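Local atomic coordinates of adenine phosphoribosyltransferase, putative (PDB entry 5VN4), a protein that probably catalyses the reversible transfer of phosphoribose from 5-phospho-alpha-D-ribose 1-diphosphate to adenine, giving AMP and diphosphate in purine salvage. Residues F69-Y74 with V100-P105; A165-V170 with A175-V180; V104-I109 with V151-V156. All blocks are in the same frame, centred on the assembly; numbering follows the deposited sequence. Where two conformers were deposited one is given.

From the N terminus, the three contacts follow one another without nesting or crossing. Contact 1 joins helix 60-75 to the end of helix 95-102 and closes a loop that contains strand 83-87. Contact 3 begins on the stretch where contact 1 ends, sharing V104 and P105, and closes a longer loop by bringing strands 106-109 and 149-153 together across strand 83-87. Contact 2 comes last and closes the short connection between helix 161-172 and strand 176-182. The set is tied together further: E179 of contact 2 forms a salt bridge with R73 of contact 1, while L169 packs on I109 of contact 3. Both helical layers are thereby fastened to one central sheet.

Contact 1 (F69-Y74 with V100-P105); sequences FFVDRY and VELNVP
L102 reaches helix 60-75 with both of its methyls, and the fork of that side chain sets the shape of the contact. One branch, CD1, lies 3.8 Å from CB of Y74 and near the plane of its ring, at the edge; the other, CD2, passes V71 and comes 3.7 Å from the V71 backbone O. V71 in turn straddles the neighbouring residue: its CG2 is 3.7 Å from CB of E101 and its CG1 is 3.9 Å from the same atom. With CG1 anti to the backbone N (chi1 170°), V71 presents both methyls to E101. V71 and Y74 are buried and form the tight part with L102; the phenol of Y74 leads away from L102 to hydrogen-bond E179. The E101 side is looser: that residue is partly exposed and touches V71 only through CB and CG, while its bent chain carries OE2 away to a salt bridge with R67 of the second subunit. No hydrogen bond crosses the contact. Just beyond L102, N103, with positive phi, is the C-prime residue, and V104 N bonds back to A99 O. This is a helix-helix contact made by the last turn of a helix that ends in a Schellman motif, on one flank of the type I phosphoribosyltransferase fold.

Contact 2 (A165-V170 with A175-V180); sequences AGVQLV and ATLVEV
V170 is the main bump of this contact, and the hollow it fills lies between A175 and L177, two residues that face the helix while T176 between them points the opposite way. The methyl that enters is CG1. It is placed anti to the backbone N (chi1 172°), which swings it beside the carbonyl carbon and out over the start of the strand. There it rests 4.0 Å from CB of A175 on one flank and 4.2 Å from CB of L177 on the other, with the backbone O of A175 3.8 Å from the same methyl. The segments are nearest at this end, where only four residues connect them and the CA atoms of V170 and A175 are 5.8 Å apart.

Farther along, the strand supplies the projecting group, and it meets a single methyl rather than a hollow. L177 extends past V170 toward the preceding turn of the helix, where its CD2 meets CG2 of V167 at 3.9 Å; the two side chains cross at about a right angle. V167 and V170, three residues apart, thus engage the end and the base of one leucine. A weak hydrogen bond, A175 N to V170 O at 3.4 Å, spans the turn between helix and strand.

Behind these residues the sheet continues: V170 and L177 both touch V150, and L177 also touches L152, on parallel strand 149-153, while V167 leans on F198 and Y203. Helix 161-172 therefore lies against the sheet as the connecting helix of a beta-alpha-beta crossover from strand 149-153 to strand 176-182.

Contact 3 (V104-I109 with V151-V156); sequences VPFVLI and VLIDDV. With HSX (5-O-phosphono-alpha-D-ribofuranose), chain D; ADE (adenine), chain C.
L152 and I153, on the strand that leads into the PRPP-binding motif of this type I phosphoribosyltransferase, meet I109 and F106 of strand 106-109. The methyls I109 CD1 and L152 CD2 come together tip to tip at 3.6 Å, on side chains crossing at about a right angle. I109 points CD1 there with its outer bond extended (chi2 180°). I153 instead sets CG2 at the edge of the F106 ring, near its plane and 4.2 Å from CE1. The two strands are not neighbours: in the parallel core of the fold, strand 83-87 runs between them and hydrogen-bonds both, so each pair reaches past it. The I109-L152 pair is covered by helix 161-172, whereas F106 and I153 pack against helix 95-102. Beyond I153 the chain enters the ligand site. D154 OD2 accepts a short hydrogen bond from O3 of the ribose 5-phosphate, at 2.5 Å, and D155 OD1 takes the adjacent hydroxyl O2 at 2.7 Å. The other D154 oxygen, OD1, receives a weak bond from D155 N, and the other oxygen of D155 forms a salt bridge with R90. V156 lays both methyls over one face of the adenine, with CG2 3.7 Å from N3 and CG1 3.9 Å from C5.

Contact 1 (F69-Y74 with V100-P105)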
loop_
_atom_site.group_PDB
_atom_site.type_symbol
_atom_site.label_atom_id
_atom_site.label_comp_id
_atom_site.label_asym_id
_atom_site.label_seq_id
_atom_site.Cartn_x
_atom_site.Cartn_y
_atom_site.Cartn_z
ATOM N N PHE A 69 -17.894 0.566 -3.768
ATOM C CA PHE A 69 -18.694 0.431 -2.554
ATOM C C PHE A 69 -18.381 1.544 -1.562
ATOM O O PHE A 69 -19.288 2.234 -1.074
ATOM C CB PHE A 69 -18.470 -0.933 -1.897
ATOM C CG PHE A 69 -19.271 -1.104 -0.640
ATOM C CD1 PHE A 69 -20.572 -1.580 -0.698
ATOM C CD2 PHE A 69 -18.756 -0.724 0.590
ATOM C CE1 PHE A 69 -21.342 -1.696 0.448
ATOM C CE2 PHE A 69 -19.521 -0.835 1.739
ATOM C CZ PHE A 69 -20.815 -1.329 1.667
ATOM N N PHE A 70 -17.097 1.734 -1.250
ATOM C CA PHE A 70 -16.746 2.699 -0.210
ATOM C C PHE A 70 -16.858 4.146 -0.680
ATOM O O PHE A 70 -17.253 5.015 0.104
ATOM C CB PHE A 70 -15.374 2.375 0.378
ATOM C CG PHE A 70 -15.385 1.188 1.294
ATOM C CD1 PHE A 70 -16.007 1.272 2.532
ATOM C CD2 PHE A 70 -14.789 -0.007 0.922
ATOM C CE1 PHE A 70 -16.029 0.201 3.392
ATOM C CE2 PHE A 70 -14.815 -1.092 1.777
ATOM C CZ PHE A 70 -15.430 -0.987 3.018
ATOM N N VAL A 71 -16.542 4.428 -1.944
ATOM C CA VAL A 71 -16.751 5.778 -2.459
ATOM C C VAL A 71 -18.226 6.149 -2.385
ATOM O O VAL A 71 -18.588 7.216 -1.878
ATOM C CB VAL A 71 -16.182 5.915 -3.882
ATOM C CG1 VAL A 71 -16.629 7.241 -4.499
ATOM C CG2 VAL A 71 -14.664 5.821 -3.847
ATOM N N ASP A 72 -19.103 5.256 -2.859
ATOM C CA ASP A 72 -20.535 5.541 -2.813
ATOM C C ASP A 72 -21.023 5.693 -1.381
ATOM O O ASP A 72 -21.845 6.570 -1.089
ATOM C CB ASP A 72 -21.333 4.452 -3.531
ATOM C CG ASP A 72 -22.829 4.532 -3.239
ATOM O OD1 ASP A 72 -23.288 3.933 -2.240
ATOM O OD2 ASP A 72 -23.545 5.213 -4.005
ATOM N N ARG A 73 -20.533 4.843 -0.477
ATOM C CA ARG A 73 -20.974 4.881 0.912
ATOM C C ARG A 73 -20.639 6.219 1.552
ATOM O O ARG A 73 -21.487 6.842 2.205
ATOM C CB ARG A 73 -20.311 3.736 1.679
ATOM C CG ARG A 73 -20.687 3.662 3.139
ATOM C CD ARG A 73 -20.199 2.343 3.718
ATOM N NE ARG A 73 -20.510 2.249 5.139
ATOM C CZ ARG A 73 -21.689 1.873 5.621
ATOM N NH1 ARG A 73 -22.673 1.531 4.794
ATOM N NH2 ARG A 73 -21.879 1.826 6.933
ATOM N N TYR A 74 -19.401 6.678 1.373
ATOM C CA TYR A 74 -18.975 7.900 2.037
ATOM C C TYR A 74 -19.412 9.157 1.296
ATOM O O TYR A 74 -19.533 10.211 1.923
ATOM C CB TYR A 74 -17.467 7.865 2.297
ATOM C CG TYR A 74 -17.054 6.655 3.117
ATOM C CD1 TYR A 74 -17.846 6.202 4.174
ATOM C CD2 TYR A 74 -15.890 5.950 2.826
ATOM C CE1 TYR A 74 -17.484 5.089 4.919
ATOM C CE2 TYR A 74 -15.519 4.835 3.560
ATOM C CZ TYR A 74 -16.317 4.409 4.611
ATOM O OH TYR A 74 -15.943 3.302 5.341
ATOM N N VAL A 100 -8.877 9.173 -3.431
ATOM C CA VAL A 100 -8.758 10.041 -4.595
ATOM C C VAL A 100 -10.133 10.398 -5.150
ATOM O O VAL A 100 -10.363 11.543 -5.556
ATOM C CB VAL A 100 -7.798 9.450 -5.647
ATOM C CG1 VAL A 100 -8.392 8.223 -6.315
ATOM C CG2 VAL A 100 -7.418 10.509 -6.673
ATOM N N GLU A 101 -11.073 9.450 -5.152
ATOM C CA GLU A 101 -12.403 9.756 -5.674
ATOM C C GLU A 101 -13.198 10.637 -4.723
ATOM O O GLU A 101 -14.047 11.417 -5.167
ATOM C CB GLU A 101 -13.186 8.474 -5.946
ATOM C CG GLU A 101 -12.489 7.493 -6.861
ATOM C CD GLU A 101 -12.204 8.063 -8.228
ATOM O OE1 GLU A 101 -12.915 8.996 -8.666
ATOM O OE2 GLU A 101 -11.259 7.566 -8.871
ATOM N N LEU A 102 -12.966 10.505 -3.419
ATOM C CA LEU A 102 -13.609 11.374 -2.446
ATOM C C LEU A 102 -12.912 12.718 -2.320
ATOM O O LEU A 102 -13.446 13.613 -1.658
ATOM C CB LEU A 102 -13.635 10.688 -1.080
ATOM C CG LEU A 102 -14.479 9.417 -0.971
ATOM C CD1 LEU A 102 -14.272 8.791 0.394
ATOM C CD2 LEU A 102 -15.954 9.731 -1.199
ATOM N N ASN A 103 -11.737 12.868 -2.931
ATOM C CA ASN A 103 -10.945 14.091 -2.836
ATOM C C ASN A 103 -10.586 14.414 -1.387
ATOM O O ASN A 103 -10.762 15.543 -0.917
ATOM C CB ASN A 103 -11.634 15.274 -3.520
ATOM C CG ASN A 103 -10.708 16.452 -3.691
ATOM O OD1 ASN A 103 -9.534 16.287 -4.024
ATOM N ND2 ASN A 103 -11.220 17.648 -3.440
ATOM N N VAL A 104 -10.083 13.409 -0.678
ATOM C CA VAL A 104 -9.649 13.599 0.704
ATOM C C VAL A 104 -8.234 13.056 0.849
ATOM O O VAL A 104 -7.801 12.180 0.079
ATOM C CB VAL A 104 -10.608 12.923 1.715
ATOM C CG1 VAL A 104 -12.004 13.546 1.647
ATOM C CG2 VAL A 104 -10.649 11.408 1.499
ATOM N N PRO A 105 -7.491 13.556 1.839
ATOM C CA PRO A 105 -6.179 12.977 2.147
ATOM C C PRO A 105 -6.273 11.501 2.495
ATOM O O PRO A 105 -7.212 11.051 3.161
ATOM C CB PRO A 105 -5.723 13.782 3.367
ATOM C CG PRO A 105 -6.450 15.079 3.258
ATOM C CD PRO A 105 -7.784 14.738 2.667
#

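Contact 2 (A165-V170 with A175-V180)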
loop_
_atom_site.group_PDB
_atom_site.type_symbol
_atom_site.label_atom_id
_atom_site.label_comp_id
_atom_site.label_asym_id
_atom_site.label_seq_id
_atom_site.Cartn_x
_atom_site.Cartn_y
_atom_site.Cartn_z
ATOM N N ALA A 165 -4.834 -0.038 17.688
ATOM C CA ALA A 165 -3.719 0.890 17.554
ATOM C C ALA A 165 -4.130 2.127 16.760
ATOM O O ALA A 165 -3.765 3.256 17.114
ATOM C CB ALA A 165 -2.537 0.180 16.898
ATOM N N GLY A 166 -4.906 1.938 15.690
ATOM C CA GLY A 166 -5.403 3.080 14.943
ATOM C C GLY A 166 -6.353 3.934 15.757
ATOM O O GLY A 166 -6.280 5.165 15.710
ATOM N N VAL A 167 -7.238 3.295 16.534
ATOM C CA VAL A 167 -8.150 4.040 17.403
ATOM C C VAL A 167 -7.371 4.888 18.400
ATOM O O VAL A 167 -7.719 6.046 18.651
ATOM C CB VAL A 167 -9.134 3.081 18.107
ATOM C CG1 VAL A 167 -9.967 3.821 19.158
ATOM C CG2 VAL A 167 -10.046 2.402 17.093
ATOM N N GLN A 168 -6.299 4.333 18.972
ATOM C CA GLN A 168 -5.469 5.100 19.901
ATOM C C GLN A 168 -4.891 6.342 19.235
ATOM O O GLN A 168 -4.851 7.420 19.842
ATOM C CB GLN A 168 -4.357 4.214 20.464
ATOM C CG GLN A 168 -4.891 3.126 21.378
ATOM C CD GLN A 168 -3.884 2.040 21.706
ATOM O OE1 GLN A 168 -2.854 1.914 21.050
ATOM N NE2 GLN A 168 -4.193 1.233 22.729
ATOM N N LEU A 169 -4.458 6.223 17.976
ATOM C CA LEU A 169 -3.879 7.362 17.270
ATOM C C LEU A 169 -4.941 8.395 16.904
ATOM O O LEU A 169 -4.685 9.604 16.976
ATOM C CB LEU A 169 -3.133 6.869 16.032
ATOM C CG LEU A 169 -1.917 5.986 16.314
ATOM C CD1 LEU A 169 -1.401 5.366 15.016
ATOM C CD2 LEU A 169 -0.806 6.770 17.018
ATOM N N VAL A 170 -6.136 7.945 16.506
ATOM C CA VAL A 170 -7.235 8.876 16.255
ATOM C C VAL A 170 -7.592 9.616 17.536
ATOM O O VAL A 170 -7.764 10.843 17.544
ATOM C CB VAL A 170 -8.444 8.118 15.672
ATOM C CG1 VAL A 170 -9.664 9.024 15.596
ATOM C CG2 VAL A 170 -8.104 7.541 14.306
ATOM N N ALA A 175 -9.980 13.406 17.168
ATOM C CA ALA A 175 -10.790 13.418 15.962
ATOM C C ALA A 175 -12.014 12.520 16.118
ATOM O O ALA A 175 -12.088 11.662 17.004
ATOM C CB ALA A 175 -9.965 12.926 14.775
ATOM N N THR A 176 -12.986 12.725 15.234
ATOM C CA THR A 176 -14.170 11.875 15.190
ATOM C C THR A 176 -13.875 10.660 14.320
ATOM O O THR A 176 -13.461 10.803 13.164
ATOM C CB THR A 176 -15.360 12.654 14.637
ATOM O OG1 THR A 176 -15.707 13.697 15.557
ATOM C CG2 THR A 176 -16.561 11.735 14.441
ATOM N N LEU A 177 -14.068 9.468 14.881
ATOM C CA LEU A 177 -13.913 8.229 14.129
ATOM C C LEU A 177 -15.285 7.855 13.580
ATOM O O LEU A 177 -16.199 7.517 14.341
ATOM C CB LEU A 177 -13.335 7.129 15.016
ATOM C CG LEU A 177 -13.146 5.761 14.350
ATOM C CD1 LEU A 177 -12.293 5.860 13.082
ATOM C CD2 LEU A 177 -12.544 4.759 15.321
ATOM N N VAL A 178 -15.436 7.952 12.259
ATOM C CA VAL A 178 -16.733 7.714 11.635
ATOM C C VAL A 178 -16.997 6.226 11.461
ATOM O O VAL A 178 -18.096 5.741 11.751
ATOM C CB VAL A 178 -16.803 8.474 10.298
ATOM C CG1 VAL A 178 -18.116 8.190 9.578
ATOM C CG2 VAL A 178 -16.627 9.966 10.532
ATOM N N GLU A 179 -16.007 5.480 10.979
ATOM C CA GLU A 179 -16.220 4.092 10.620
ATOM C C GLU A 179 -14.867 3.418 10.526
ATOM O O GLU A 179 -13.847 4.064 10.256
ATOM C CB GLU A 179 -16.937 4.007 9.266
ATOM C CG GLU A 179 -17.337 2.632 8.820
ATOM C CD GLU A 179 -18.437 2.683 7.787
ATOM O OE1 GLU A 179 -19.588 2.989 8.163
ATOM O OE2 GLU A 179 -18.154 2.415 6.605
ATOM N N VAL A 180 -14.887 2.108 10.745
ATOM C CA VAL A 180 -13.766 1.213 10.512
ATOM C C VAL A 180 -14.135 0.347 9.315
ATOM O O VAL A 180 -15.231 -0.225 9.281
ATOM C CB VAL A 180 -13.539 0.355 11.770
ATOM C CG1 VAL A 180 -12.773 -0.912 11.456
ATOM C CG2 VAL A 180 -12.852 1.186 12.858
#

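Contact 3 (V104-I109 with V151-V156)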
loop_
_atom_site.group_PDB
_atom_site.type_symbol
_atom_site.label_atom_id
_atom_site.label_comp_id
_atom_site.label_asym_id
_atom_site.label_seq_id
_atom_site.Cartn_x
_atom_site.Cartn_y
_atom_site.Cartn_z
ATOM N N VAL A 104 -10.083 13.409 -0.678
ATOM C CA VAL A 104 -9.649 13.599 0.704
ATOM C C VAL A 104 -8.234 13.056 0.849
ATOM O O VAL A 104 -7.801 12.180 0.079
ATOM C CB VAL A 104 -10.608 12.923 1.715
ATOM C CG1 VAL A 104 -12.004 13.546 1.647
ATOM C CG2 VAL A 104 -10.649 11.408 1.499
ATOM N N PRO A 105 -7.491 13.556 1.839
ATOM C CA PRO A 105 -6.179 12.977 2.147
ATOM C C PRO A 105 -6.273 11.501 2.495
ATOM O O PRO A 105 -7.212 11.051 3.161
ATOM C CB PRO A 105 -5.723 13.782 3.367
ATOM C CG PRO A 105 -6.450 15.079 3.258
ATOM C CD PRO A 105 -7.784 14.738 2.667
ATOM N N PHE A 106 -5.268 10.753 2.051
ATOM C CA PHE A 106 -4.990 9.426 2.578
ATOM C C PHE A 106 -3.789 9.537 3.508
ATOM O O PHE A 106 -2.704 9.951 3.086
ATOM C CB PHE A 106 -4.722 8.398 1.481
ATOM C CG PHE A 106 -4.441 7.043 2.039
ATOM C CD1 PHE A 106 -5.448 6.319 2.656
ATOM C CD2 PHE A 106 -3.164 6.521 2.016
ATOM C CE1 PHE A 106 -5.193 5.074 3.204
ATOM C CE2 PHE A 106 -2.903 5.278 2.556
ATOM C CZ PHE A 106 -3.917 4.556 3.155
ATOM N N VAL A 107 -3.994 9.192 4.775
ATOM C CA VAL A 107 -3.002 9.357 5.834
ATOM C C VAL A 107 -2.435 7.985 6.186
ATOM O O VAL A 107 -3.190 7.021 6.373
ATOM C CB VAL A 107 -3.643 10.018 7.066
ATOM C CG1 VAL A 107 -2.675 10.062 8.238
ATOM C CG2 VAL A 107 -4.146 11.413 6.719
ATOM N N LEU A 108 -1.111 7.898 6.291
ATOM C CA LEU A 108 -0.434 6.629 6.536
ATOM C C LEU A 108 -0.342 6.333 8.026
ATOM O O LEU A 108 0.135 7.162 8.805
ATOM C CB LEU A 108 0.980 6.655 5.953
ATOM C CG LEU A 108 1.148 7.166 4.528
ATOM C CD1 LEU A 108 2.585 6.975 4.088
ATOM C CD2 LEU A 108 0.186 6.461 3.598
ATOM N N ILE A 109 -0.766 5.139 8.420
ATOM C CA ILE A 109 -0.456 4.605 9.742
ATOM C C ILE A 109 0.636 3.567 9.539
ATOM O O ILE A 109 0.442 2.592 8.799
ATOM C CB ILE A 109 -1.690 3.991 10.416
ATOM C CG1 ILE A 109 -2.775 5.049 10.595
ATOM C CG2 ILE A 109 -1.301 3.351 11.754
ATOM C CD1 ILE A 109 -4.021 4.535 11.248
ATOM N N VAL A 151 -11.992 7.795 8.637
ATOM C CA VAL A 151 -12.248 6.370 8.466
ATOM C C VAL A 151 -10.911 5.656 8.575
ATOM O O VAL A 151 -9.933 6.086 7.956
ATOM C CB VAL A 151 -12.893 6.089 7.094
ATOM C CG1 VAL A 151 -12.894 4.588 6.771
ATOM C CG2 VAL A 151 -14.294 6.659 7.046
ATOM N N LEU A 152 -10.864 4.582 9.366
ATOM C CA LEU A 152 -9.715 3.679 9.409
ATOM C C LEU A 152 -9.962 2.531 8.440
ATOM O O LEU A 152 -11.052 1.951 8.438
ATOM C CB LEU A 152 -9.558 3.103 10.817
ATOM C CG LEU A 152 -9.016 4.057 11.877
ATOM C CD1 LEU A 152 -9.245 3.467 13.266
ATOM C CD2 LEU A 152 -7.553 4.343 11.638
ATOM N N ILE A 153 -8.964 2.196 7.612
ATOM C CA ILE A 153 -9.119 1.124 6.632
ATOM C C ILE A 153 -7.944 0.152 6.687
ATOM O O ILE A 153 -6.782 0.555 6.829
ATOM C CB ILE A 153 -9.369 1.661 5.201
ATOM C CG1 ILE A 153 -9.781 0.528 4.252
ATOM C CG2 ILE A 153 -8.150 2.415 4.660
ATOM C CD1 ILE A 153 -10.401 1.015 2.954
ATOM N N ASP A 154 -8.264 -1.139 6.586
ATOM C CA ASP A 154 -7.282 -2.211 6.486
ATOM C C ASP A 154 -7.874 -3.288 5.585
ATOM O O ASP A 154 -9.031 -3.196 5.170
ATOM C CB ASP A 154 -6.949 -2.760 7.873
ATOM C CG ASP A 154 -5.529 -3.268 7.981
ATOM O OD1 ASP A 154 -4.849 -3.383 6.932
ATOM O OD2 ASP A 154 -5.096 -3.525 9.127
ATOM N N ASP A 155 -7.088 -4.329 5.289
ATOM C CA ASP A 155 -7.678 -5.438 4.541
ATOM C C ASP A 155 -8.472 -6.379 5.450
ATOM O O ASP A 155 -9.674 -6.583 5.249
ATOM C CB ASP A 155 -6.660 -6.162 3.641
ATOM C CG ASP A 155 -5.623 -6.966 4.405
ATOM O OD1 ASP A 155 -5.209 -6.548 5.511
ATOM O OD2 ASP A 155 -5.190 -8.012 3.853
ATOM N N VAL A 156 -7.825 -6.933 6.475
ATOM C CA VAL A 156 -8.426 -7.933 7.355
ATOM C C VAL A 156 -8.596 -7.329 8.739
ATOM O O VAL A 156 -7.693 -6.657 9.247
ATOM C CB VAL A 156 -7.535 -9.189 7.436
ATOM C CG1 VAL A 156 -8.121 -10.210 8.422
ATOM C CG2 VAL A 156 -7.357 -9.811 6.058
HETATM C C1 HSX D . -2.521 -8.172 9.245
HETATM O O4 HSX D . -3.043 -8.154 10.585
HETATM C C2 HSX D . -3.622 -7.525 8.427
HETATM O O2 HSX D . -3.127 -6.975 7.199
HETATM C C3 HSX D . -4.173 -6.484 9.377
HETATM O O3 HSX D . -3.320 -5.324 9.427
HETATM C C4 HSX D . -4.087 -7.190 10.721
HETATM C C5 HSX D . -5.397 -7.870 11.123
HETATM O O5 HSX D . -5.212 -8.662 12.299
HETATM P "P'" HSX D . -5.737 -8.160 13.748
HETATM O O1X HSX D . -4.816 -7.061 14.244
HETATM O O2X HSX D . -7.158 -7.701 13.564
HETATM O O3X HSX D . -5.642 -9.424 14.579
HETATM O O1 HSX D . -1.323 -7.386 9.186
HETATM N N9 ADE C . -4.207 -10.806 9.184
HETATM C C8 ADE C . -4.615 -11.274 10.395
HETATM N N7 ADE C . -5.201 -12.450 10.337
HETATM C C5 ADE C . -5.177 -12.770 8.994
HETATM C C6 ADE C . -5.648 -13.894 8.272
HETATM N N6 ADE C . -6.265 -14.948 8.842
HETATM N N1 ADE C . -5.459 -13.896 6.938
HETATM C C2 ADE C . -4.849 -12.844 6.373
HETATM N N3 ADE C . -4.362 -11.743 6.942
HETATM C C4 ADE C . -4.566 -11.766 8.269
#